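Long-range contacts in GCN5-related N-acetyltransferase (Brucella abortus, PDB 7N1L), which probably transfers an acetyl group from acetyl-coenzyme A to an amino group, as enzymes of the GCN5-related N-acetyltransferase family do: residues Val86-Tyr92 against Gln105-Val111; Leu35-Phe41 against Ala65-Gln70. All blocks are in the same frame, centred on the assembly; numbering follows the deposited sequence.

Interaction 1 of 2, residues Val86-Tyr92 against Gln105-Val111; sequences VGFVIFY and QVDHIYV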
loop_
_atom_site.group_PDB
_atom_site.type_symbol
_atom_site.label_atom_id
_atom_site.label_comp_id
_atom_site.label_asym_id
_atom_site.label_seq_id
_atom_site.Cartn_x
_atom_site.Cartn_y
_atom_site.Cartn_z
ATOM N N VAL A 86 7.490 6.150 -22.658
ATOM C CA VAL A 86 6.688 5.032 -23.175
ATOM C C VAL A 86 6.320 3.981 -22.129
ATOM O O VAL A 86 5.802 2.920 -22.496
ATOM C CB VAL A 86 7.383 4.347 -24.366
ATOM C CG1 VAL A 86 7.594 5.332 -25.502
ATOM C CG2 VAL A 86 8.684 3.696 -23.936
ATOM N N GLY A 87 6.639 4.222 -20.848
ATOM C CA GLY A 87 6.260 3.328 -19.756
ATOM C C GLY A 87 6.365 4.007 -18.398
ATOM O O GLY A 87 6.957 5.081 -18.274
ATOM N N PHE A 88 5.719 3.416 -17.384
ATOM C CA PHE A 88 5.893 3.911 -16.018
ATOM C C PHE A 88 5.574 2.814 -15.013
ATOM O O PHE A 88 4.907 1.825 -15.332
ATOM C CB PHE A 88 5.045 5.155 -15.716
ATOM C CG PHE A 88 3.560 4.904 -15.632
ATOM C CD1 PHE A 88 2.966 4.487 -14.438
ATOM C CD2 PHE A 88 2.742 5.140 -16.723
ATOM C CE1 PHE A 88 1.599 4.298 -14.352
ATOM C CE2 PHE A 88 1.377 4.954 -16.643
ATOM C CZ PHE A 88 0.803 4.535 -15.447
ATOM N N VAL A 89 6.080 2.996 -13.790
ATOM C CA VAL A 89 5.642 2.200 -12.649
ATOM C C VAL A 89 5.523 3.143 -11.460
ATOM O O VAL A 89 6.425 3.953 -11.212
ATOM C CB VAL A 89 6.574 1.004 -12.338
ATOM C CG1 VAL A 89 7.983 1.443 -12.028
ATOM C CG2 VAL A 89 6.016 0.194 -11.181
ATOM N N ILE A 90 4.391 3.058 -10.755
ATOM C CA ILE A 90 4.099 3.845 -9.558
ATOM C C ILE A 90 4.336 2.971 -8.336
ATOM O O ILE A 90 3.813 1.850 -8.261
ATOM C CB ILE A 90 2.650 4.363 -9.579
ATOM C CG1 ILE A 90 2.418 5.278 -10.789
ATOM C CG2 ILE A 90 2.316 5.109 -8.277
ATOM C CD1 ILE A 90 0.932 5.592 -11.043
ATOM N N PHE A 91 5.110 3.474 -7.370
ATOM C CA PHE A 91 5.458 2.678 -6.200
ATOM C C PHE A 91 5.463 3.520 -4.941
ATOM O O PHE A 91 5.676 4.734 -4.983
ATOM C CB PHE A 91 6.824 2.016 -6.353
ATOM C CG PHE A 91 7.980 2.968 -6.398
ATOM C CD1 PHE A 91 8.323 3.609 -7.588
ATOM C CD2 PHE A 91 8.783 3.168 -5.285
ATOM C CE1 PHE A 91 9.428 4.466 -7.646
ATOM C CE2 PHE A 91 9.879 4.023 -5.335
ATOM C CZ PHE A 91 10.198 4.667 -6.516
ATOM N N TYR A 92 5.300 2.833 -3.805
ATOM C CA TYR A 92 5.306 3.464 -2.498
ATOM C C TYR A 92 6.454 2.899 -1.683
ATOM O O TYR A 92 6.695 1.692 -1.691
ATOM C CB TYR A 92 3.970 3.255 -1.776
ATOM C CG TYR A 92 2.818 3.523 -2.703
ATOM C CD1 TYR A 92 2.623 4.781 -3.232
ATOM C CD2 TYR A 92 1.896 2.552 -2.992
ATOM C CE1 TYR A 92 1.600 5.047 -4.101
ATOM C CE2 TYR A 92 0.850 2.814 -3.846
ATOM C CZ TYR A 92 0.715 4.072 -4.406
ATOM O OH TYR A 92 -0.339 4.371 -5.258
ATOM N N GLN A 105 5.966 -0.976 -2.629
ATOM C CA GLN A 105 4.670 -1.504 -3.040
ATOM C C GLN A 105 4.308 -0.903 -4.387
ATOM O O GLN A 105 4.329 0.323 -4.540
ATOM C CB GLN A 105 3.582 -1.204 -2.009
ATOM C CG GLN A 105 2.168 -1.687 -2.414
ATOM C CD GLN A 105 1.114 -1.369 -1.345
ATOM O OE1 GLN A 105 1.389 -1.498 -0.166
ATOM N NE2 GLN A 105 -0.076 -0.943 -1.760
ATOM N N VAL A 106 4.045 -1.776 -5.366
ATOM C CA VAL A 106 3.659 -1.397 -6.724
ATOM C C VAL A 106 2.208 -1.801 -6.944
ATOM O O VAL A 106 1.870 -2.990 -6.869
ATOM C CB VAL A 106 4.543 -2.079 -7.780
ATOM C CG1 VAL A 106 4.000 -1.787 -9.177
ATOM C CG2 VAL A 106 5.986 -1.656 -7.649
ATOM N N ASP A 107 1.372 -0.841 -7.291
ATOM C CA ASP A 107 -0.011 -1.110 -7.653
ATOM C C ASP A 107 -0.284 -0.870 -9.126
ATOM O O ASP A 107 -1.369 -1.209 -9.600
ATOM C CB ASP A 107 -0.966 -0.235 -6.815
ATOM C CG ASP A 107 -0.940 -0.580 -5.310
ATOM O OD1 ASP A 107 -0.487 -1.663 -4.929
ATOM O OD2 ASP A 107 -1.337 0.266 -4.499
ATOM N N HIS A 108 0.626 -0.211 -9.838
ATOM C CA HIS A 108 0.333 0.230 -11.191
ATOM C C HIS A 108 1.588 0.193 -12.040
ATOM O O HIS A 108 2.591 0.836 -11.714
ATOM C CB HIS A 108 -0.239 1.654 -11.183
ATOM C CG HIS A 108 -1.370 1.851 -10.224
ATOM N ND1 HIS A 108 -2.643 1.378 -10.469
ATOM C CD2 HIS A 108 -1.416 2.452 -9.010
ATOM C CE1 HIS A 108 -3.429 1.702 -9.456
ATOM N NE2 HIS A 108 -2.708 2.344 -8.556
ATOM N N ILE A 109 1.490 -0.502 -13.168
ATOM C CA ILE A 109 2.547 -0.548 -14.163
ATOM C C ILE A 109 1.868 -0.449 -15.513
ATOM O O ILE A 109 0.721 -0.876 -15.673
ATOM C CB ILE A 109 3.400 -1.824 -14.038
ATOM C CG1 ILE A 109 4.676 -1.695 -14.872
ATOM C CG2 ILE A 109 2.563 -3.099 -14.342
ATOM C CD1 ILE A 109 5.781 -2.615 -14.409
ATOM N N TYR A 110 2.544 0.207 -16.464
ATOM C CA TYR A 110 1.958 0.407 -17.782
ATOM C C TYR A 110 3.049 0.684 -18.806
ATOM O O TYR A 110 3.931 1.520 -18.575
ATOM C CB TYR A 110 0.960 1.563 -17.772
ATOM C CG TYR A 110 0.277 1.761 -19.097
ATOM C CD1 TYR A 110 -0.683 0.880 -19.515
ATOM C CD2 TYR A 110 0.590 2.831 -19.929
ATOM C CE1 TYR A 110 -1.314 1.030 -20.724
ATOM C CE2 TYR A 110 -0.055 3.009 -21.137
ATOM C CZ TYR A 110 -1.011 2.096 -21.523
ATOM O OH TYR A 110 -1.671 2.199 -22.722
ATOM N N VAL A 111 2.940 0.026 -19.959
ATOM C CA VAL A 111 3.809 0.260 -21.109
ATOM C C VAL A 111 2.926 0.631 -22.292
ATOM O O VAL A 111 1.945 -0.066 -22.584
ATOM C CB VAL A 111 4.670 -0.972 -21.446
ATOM C CG1 VAL A 111 5.459 -0.743 -22.758
ATOM C CG2 VAL A 111 5.608 -1.312 -20.289
HETATM O O HOH W 1 1.844 1.824 -6.715
HETATM O O HOH W 2 -2.142 2.728 -5.317
#
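Phe-88 and Tyr-110 exchange two backbone bonds, Phe-88 N to Tyr-110 O at 2.9 Å and Tyr-110 N to Phe-88 O at 3.1 Å. Tyr-92 and Gln-105 exchange another two. Between these pairs Ile-90 N donates to His-108 O at 3.0 Å, nearly straight at 168°. Next to it the pairing opens. Water 1 accepts from Asp-107 N at 2.8 Å and probably donates to Ile-90 O, though that bond is modelled very short. Water 2 donates to Asp-107 OD2, which lies at the edge of the Tyr-92 ring, 3.4 Å from Tyr-92 CE2. The carboxylate and ring planes are 69° apart. Both Asp-107 oxygens also take Gln-105 NE2 through their syn lone pairs, and OD1 has Asn-143 as a further partner. Gln-105 NE2 also bonds Gln-105 OE1 of the second subunit.

On the face of Tyr-92, His-108 and Tyr-110, Phe-88 CG sits between its backbone N and carbonyl carbon (chi1 70°). This carries CE2 to Tyr-110 CB at 3.6 Å. The face with Val-89, Val-106, Ile-109 and Phe-91 is apolar. Val-89 CG2 and Val-106 CG1 are tightly packed at 3.5 Å, and helix 120-129 covers Val-106 and Ile-109. The opening at Asp-107 is consistent with the bulge of the fourth GNAT strand, here 101-111. In this structure water 1 probably bridges the parted backbones.

Interaction 2 of 2, residues Leu35-Phe41 against Ala65-Gln70; sequences LRDAHEF and AEHLLQ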
loop_
_atom_site.group_PDB
_atom_site.type_symbol
_atom_site.label_atom_id
_atom_site.label_comp_id
_atom_site.label_asym_id
_atom_site.label_seq_id
_atom_site.Cartn_x
_atom_site.Cartn_y
_atom_site.Cartn_z
ATOM N N LEU A 35 7.846 16.440 -10.784
ATOM C CA LEU A 35 6.694 17.279 -11.112
ATOM C C LEU A 35 6.859 17.940 -12.485
ATOM O O LEU A 35 5.864 18.223 -13.177
ATOM C CB LEU A 35 6.460 18.294 -9.993
ATOM C CG LEU A 35 5.204 19.159 -10.152
ATOM C CD1 LEU A 35 4.047 18.217 -10.304
ATOM C CD2 LEU A 35 4.970 20.100 -8.938
ATOM N N ARG A 36 8.104 18.213 -12.872
ATOM C CA ARG A 36 8.415 18.716 -14.209
ATOM C C ARG A 36 7.760 17.867 -15.300
ATOM O O ARG A 36 7.319 18.391 -16.336
ATOM C CB ARG A 36 9.942 18.672 -14.402
ATOM C CG ARG A 36 10.448 19.245 -15.713
ATOM C CD ARG A 36 11.682 18.484 -16.258
ATOM N NE ARG A 36 12.979 18.707 -15.626
ATOM C CZ ARG A 36 13.739 17.753 -15.096
ATOM N NH1 ARG A 36 13.342 16.490 -15.060
ATOM N NH2 ARG A 36 14.942 18.070 -14.615
ATOM N N ASP A 37 7.645 16.566 -15.066
ATOM C CA ASP A 37 7.251 15.616 -16.096
ATOM C C ASP A 37 5.748 15.382 -16.168
ATOM O O ASP A 37 5.316 14.496 -16.912
ATOM C CB ASP A 37 7.993 14.298 -15.886
ATOM C CG ASP A 37 9.504 14.494 -15.819
ATOM O OD1 ASP A 37 10.069 15.071 -16.784
ATOM O OD2 ASP A 37 10.129 14.063 -14.819
ATOM N N ALA A 38 4.948 16.147 -15.419
ATOM C CA ALA A 38 3.522 15.833 -15.313
ATOM C C ALA A 38 2.854 15.833 -16.675
ATOM O O ALA A 38 2.048 14.946 -16.977
ATOM C CB ALA A 38 2.819 16.825 -14.379
ATOM N N HIS A 39 3.179 16.826 -17.511
ATOM C CA HIS A 39 2.547 16.935 -18.821
ATOM C C HIS A 39 2.905 15.757 -19.721
ATOM O O HIS A 39 2.055 15.266 -20.475
ATOM C CB HIS A 39 2.913 18.252 -19.482
ATOM C CG HIS A 39 2.177 18.486 -20.761
ATOM N ND1 HIS A 39 0.808 18.639 -20.807
ATOM C CD2 HIS A 39 2.615 18.649 -22.031
ATOM C CE1 HIS A 39 0.427 18.844 -22.054
ATOM N NE2 HIS A 39 1.506 18.868 -22.814
ATOM N N GLU A 40 4.165 15.321 -19.687
ATOM C CA GLU A 40 4.571 14.163 -20.468
ATOM C C GLU A 40 3.957 12.884 -19.903
ATOM O O GLU A 40 3.563 11.985 -20.654
ATOM C CB GLU A 40 6.096 14.074 -20.470
ATOM C CG GLU A 40 6.720 14.175 -21.854
ATOM C CD GLU A 40 8.187 13.813 -21.859
ATOM O OE1 GLU A 40 8.944 14.367 -21.040
ATOM O OE2 GLU A 40 8.578 12.966 -22.683
ATOM N N PHE A 41 3.833 12.813 -18.580
ATOM C CA PHE A 41 3.263 11.652 -17.909
ATOM C C PHE A 41 1.759 11.570 -18.146
ATOM O O PHE A 41 1.210 10.463 -18.254
ATOM C CB PHE A 41 3.615 11.745 -16.419
ATOM C CG PHE A 41 3.060 10.656 -15.548
ATOM C CD1 PHE A 41 3.105 9.331 -15.924
ATOM C CD2 PHE A 41 2.604 10.963 -14.275
ATOM C CE1 PHE A 41 2.620 8.341 -15.089
ATOM C CE2 PHE A 41 2.115 9.979 -13.423
ATOM C CZ PHE A 41 2.141 8.651 -13.832
ATOM N N ALA A 65 -1.897 13.638 -13.386
ATOM C CA ALA A 65 -0.446 13.519 -13.365
ATOM C C ALA A 65 0.152 14.442 -12.317
ATOM O O ALA A 65 0.968 14.006 -11.497
ATOM C CB ALA A 65 0.147 13.810 -14.750
ATOM N N GLU A 66 -0.313 15.698 -12.275
ATOM C CA GLU A 66 0.180 16.654 -11.280
ATOM C C GLU A 66 -0.188 16.230 -9.861
ATOM O O GLU A 66 0.626 16.351 -8.940
ATOM C CB GLU A 66 -0.374 18.053 -11.574
ATOM C CG GLU A 66 0.083 18.618 -12.935
ATOM C CD GLU A 66 -0.412 20.015 -13.246
ATOM O OE1 GLU A 66 -1.053 20.656 -12.376
ATOM O OE2 GLU A 66 -0.200 20.453 -14.402
ATOM N N HIS A 67 -1.404 15.714 -9.671
ATOM C CA HIS A 67 -1.848 15.310 -8.339
ATOM C C HIS A 67 -0.943 14.231 -7.755
ATOM O O HIS A 67 -0.505 14.331 -6.602
ATOM C CB HIS A 67 -3.303 14.847 -8.399
ATOM C CG HIS A 67 -3.962 14.781 -7.062
ATOM N ND1 HIS A 67 -4.234 15.905 -6.310
ATOM C CD2 HIS A 67 -4.393 13.724 -6.333
ATOM C CE1 HIS A 67 -4.808 15.544 -5.175
ATOM N NE2 HIS A 67 -4.913 14.227 -5.164
ATOM N N LEU A 68 -0.638 13.205 -8.547
ATOM C CA LEU A 68 0.204 12.112 -8.078
ATOM C C LEU A 68 1.637 12.577 -7.867
ATOM O O LEU A 68 2.309 12.163 -6.919
ATOM C CB LEU A 68 0.196 10.956 -9.090
ATOM C CG LEU A 68 1.095 9.787 -8.680
ATOM C CD1 LEU A 68 0.500 9.079 -7.418
ATOM C CD2 LEU A 68 1.278 8.817 -9.793
ATOM N N LEU A 69 2.144 13.381 -8.786
ATOM C CA LEU A 69 3.524 13.814 -8.686
ATOM C C LEU A 69 3.742 14.830 -7.571
ATOM O O LEU A 69 4.899 15.149 -7.286
ATOM C CB LEU A 69 3.972 14.393 -10.029
ATOM C CG LEU A 69 4.086 13.318 -11.102
ATOM C CD1 LEU A 69 4.302 13.933 -12.468
ATOM C CD2 LEU A 69 5.238 12.367 -10.744
ATOM N N GLN A 70 2.683 15.340 -6.935
ATOM C CA GLN A 70 2.840 16.203 -5.765
ATOM C C GLN A 70 2.557 15.486 -4.446
ATOM O O GLN A 70 2.512 16.137 -3.391
ATOM C CB GLN A 70 1.937 17.426 -5.891
ATOM C CG GLN A 70 2.506 18.447 -6.851
ATOM C CD GLN A 70 1.551 19.566 -7.093
ATOM O OE1 GLN A 70 1.554 20.569 -6.375
ATOM N NE2 GLN A 70 0.689 19.394 -8.085
#
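Phe-41 meets Ala-65 and Leu-68 because its CG lies opposite the backbone N (chi1 178°), which sends the ring across to the other helix. Leu-69 is turned differently. Its CG is opposite the carbonyl carbon (chi1 -69°), and CD1 comes in over the backbone of Ala-38, 3.5 Å from Ala-38 CA. The same methyl touches both residues, lying 3.9 Å from Phe-41 CD2. Leu-68 CD2 approaches the edge of the Phe-41 ring, 3.9 Å from Phe-41 CE2.

The backbones come close where two small residues face each other. Ala-65 CB is only 3.1 Å from Ala-38 O, a tight contact. Ala-38 CB also touches Glu-66 CG. At the outer end Leu-35 CD2 rests on Gln-70 CG at 3.6 Å. Gln-70 NE2 donates to Glu-66 O within its own segment, from above the carbonyl plane, at 3.2 Å.

The contact is thus largely apolar packing. It joins the 3-10 turn 35-37 and the start of helix 38-52 to the end of helix 61-69 and Gln-70. Phe-41 and Leu-68 also pack against strand 84-96 of the sheet, on Phe-88 and Ile-90. Leu-68 touches Pro-95 of the second subunit as well.

How the interactions relate
The chain starts with strand 28-32, passes a 3-10 turn and enters helix 38-52. Interaction 2 comes first and closes the loop from that turn and the first turn of the helix to the end of helix 61-69. The chain then runs through strand 74-81 into strand 84-96. Interaction 1 closes the beta hairpin of strands 84-96 and 101-111. The two loops follow in series and neither nest nor cross. Their centres are about 14 Å apart, yet they touch. The Phe-41 and Phe-88 rings meet edge-to-face, and Ile-90 CD1 lies 3.5 Å from Leu-68 CD2. Together they join the N-terminal helix pair to the middle of the sheet. Both also reach the second subunit.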